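Transcriptional activator of comK gene (Bacillus halodurans, PDB 2HQB) probably activates the competence gene comK and, as a membrane lipoprotein of the BMP family with a PnrA-like fold, probably binds a small ligand. Local coordinates at residues G109-Y114 and E140-D146. Residues are numbered along the deposited sequence.
Sequences GYAMGY and EVEGFVD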
loop_
_atom_site.group_PDB
_atom_site.type_symbol
_atom_site.label_atom_id
_atom_site.label_comp_id
_atom_site.label_asym_id
_atom_site.label_seq_id
_atom_site.Cartn_x
_atom_site.Cartn_y
_atom_site.Cartn_z
ATOM N N GLY A 109 6.912 -4.002 -1.728
ATOM C CA GLY A 109 7.230 -3.152 -0.589
ATOM C C GLY A 109 8.647 -2.719 -0.228
ATOM O O GLY A 109 8.839 -1.600 0.242
ATOM N N TYR A 110 9.637 -3.588 -0.419
ATOM C CA TYR A 110 11.023 -3.252 -0.079
ATOM C C TYR A 110 11.503 -1.900 -0.625
ATOM O O TYR A 110 11.945 -1.047 0.145
ATOM C CB TYR A 110 11.953 -4.353 -0.568
ATOM C CG TYR A 110 13.396 -4.192 -0.141
ATOM C CD1 TYR A 110 13.846 -4.636 1.116
ATOM C CD2 TYR A 110 14.314 -3.568 -0.984
ATOM C CE1 TYR A 110 15.183 -4.450 1.510
ATOM C CE2 TYR A 110 15.638 -3.376 -0.602
ATOM C CZ TYR A 110 16.063 -3.805 0.632
ATOM O OH TYR A 110 17.345 -3.504 0.989
ATOM N N ALA A 111 11.415 -1.698 -1.941
ATOM C CA ALA A 111 11.861 -0.442 -2.555
ATOM C C ALA A 111 11.399 0.799 -1.827
ATOM O O ALA A 111 12.198 1.535 -1.245
ATOM C CB ALA A 111 11.397 -0.359 -3.992
HETATM N N MSE A 112 10.096 1.036 -1.863
HETATM C CA MSE A 112 9.550 2.222 -1.226
HETATM C C MSE A 112 10.028 2.406 0.198
HETATM O O MSE A 112 10.225 3.525 0.632
HETATM C CB MSE A 112 8.018 2.198 -1.263
HETATM C CG MSE A 112 7.329 1.410 -0.147
HETATM SE SE MSE A 112 5.360 1.332 -0.418
HETATM C CE MSE A 112 4.937 0.233 1.112
ATOM N N GLY A 113 10.222 1.320 0.928
ATOM C CA GLY A 113 10.658 1.449 2.304
ATOM C C GLY A 113 12.083 1.937 2.397
ATOM O O GLY A 113 12.446 2.716 3.280
ATOM N N TYR A 114 12.889 1.467 1.458
ATOM C CA TYR A 114 14.278 1.819 1.396
ATOM C C TYR A 114 14.388 3.323 1.206
ATOM O O TYR A 114 14.853 4.044 2.090
ATOM C CB TYR A 114 14.896 1.055 0.243
ATOM C CG TYR A 114 16.401 1.052 0.207
ATOM C CD1 TYR A 114 17.143 0.183 1.011
ATOM C CD2 TYR A 114 17.083 1.899 -0.654
ATOM C CE1 TYR A 114 18.522 0.160 0.947
ATOM C CE2 TYR A 114 18.452 1.885 -0.722
ATOM C CZ TYR A 114 19.167 1.018 0.070
ATOM O OH TYR A 114 20.533 1.002 -0.070
ATOM N N GLU A 140 8.558 -3.502 3.497
ATOM C CA GLU A 140 8.873 -2.130 3.897
ATOM C C GLU A 140 9.792 -2.071 5.134
ATOM O O GLU A 140 10.638 -1.172 5.244
ATOM C CB GLU A 140 7.593 -1.362 4.243
ATOM C CG GLU A 140 6.330 -1.757 3.462
ATOM C CD GLU A 140 5.456 -2.812 4.154
ATOM O OE1 GLU A 140 5.250 -2.712 5.385
ATOM O OE2 GLU A 140 4.952 -3.731 3.456
ATOM N N VAL A 141 9.620 -3.009 6.070
ATOM C CA VAL A 141 10.449 -2.979 7.261
ATOM C C VAL A 141 11.940 -3.136 6.907
ATOM O O VAL A 141 12.767 -2.387 7.417
ATOM C CB VAL A 141 10.019 -4.055 8.302
ATOM C CG1 VAL A 141 10.827 -3.908 9.599
ATOM C CG2 VAL A 141 8.562 -3.906 8.613
ATOM N N GLU A 142 12.279 -4.083 6.029
ATOM C CA GLU A 142 13.685 -4.298 5.647
ATOM C C GLU A 142 14.199 -3.111 4.857
ATOM O O GLU A 142 15.140 -2.428 5.246
ATOM C CB GLU A 142 13.874 -5.567 4.790
ATOM C CG GLU A 142 13.751 -6.916 5.521
ATOM C CD GLU A 142 12.317 -7.524 5.499
ATOM O OE1 GLU A 142 11.353 -6.875 5.991
ATOM O OE2 GLU A 142 12.167 -8.668 4.992
ATOM N N GLY A 143 13.568 -2.878 3.729
ATOM C CA GLY A 143 13.971 -1.778 2.898
ATOM C C GLY A 143 14.127 -0.503 3.676
ATOM O O GLY A 143 14.918 0.329 3.285
ATOM N N PHE A 144 13.392 -0.343 4.770
ATOM C CA PHE A 144 13.485 0.889 5.554
ATOM C C PHE A 144 14.809 0.971 6.284
ATOM O O PHE A 144 15.497 1.965 6.214
ATOM C CB PHE A 144 12.365 0.980 6.584
ATOM C CG PHE A 144 12.305 2.304 7.288
ATOM C CD1 PHE A 144 11.623 3.385 6.713
ATOM C CD2 PHE A 144 12.914 2.473 8.544
ATOM C CE1 PHE A 144 11.532 4.641 7.387
ATOM C CE2 PHE A 144 12.837 3.712 9.234
ATOM C CZ PHE A 144 12.135 4.803 8.648
ATOM N N VAL A 145 15.112 -0.082 7.021
ATOM C CA VAL A 145 16.351 -0.225 7.784
ATOM C C VAL A 145 17.556 -0.058 6.838
ATOM O O VAL A 145 18.511 0.678 7.134
ATOM C CB VAL A 145 16.375 -1.625 8.437
ATOM C CG1 VAL A 145 17.781 -2.170 8.491
ATOM C CG2 VAL A 145 15.739 -1.555 9.805
ATOM N N ASP A 146 17.496 -0.739 5.697
ATOM C CA ASP A 146 18.569 -0.641 4.736
ATOM C C ASP A 146 18.749 0.797 4.246
ATOM O O ASP A 146 19.867 1.225 4.001
ATOM C CB ASP A 146 18.329 -1.590 3.560
ATOM C CG ASP A 146 18.323 -3.055 3.984
ATOM O OD1 ASP A 146 18.862 -3.380 5.063
ATOM O OD2 ASP A 146 17.780 -3.890 3.227
#
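A glycine from each helix, Gly113 and Gly143, lies in the crossing, where the axes of segments 110-114 and 140-146 approach to 6.4 Å and cross at -35°. The fold is that of a periplasmic binding protein, and helices 110-122 and 139-150 pack together beside the sheet containing strand 128-133. Gly113 and Gly143 make the close approach possible. A CB on Gly143 would clash with Tyr110 O, and one on Gly113 with Glu140 O. The backbones instead meet through CA-H...O contacts: Gly143 CA lies 3.5 Å from Tyr110 O, and Phe144 CA 3.1 Å from Gly113 O. Gly143 CA also sits over the face of the Tyr110 ring, 3.5 Å from its centroid, a CH-pi contact. Met112, a selenomethionine, brings its CE to 3.4 Å from Glu140 CG. The Phe144 ring stacks on Tyr186, while Phe290 meets the rings of Tyr110 and Tyr114. One hydrogen bond joins the side chains: Tyr110 OH donates to Asp146 OD2 at a very short 2.3 Å.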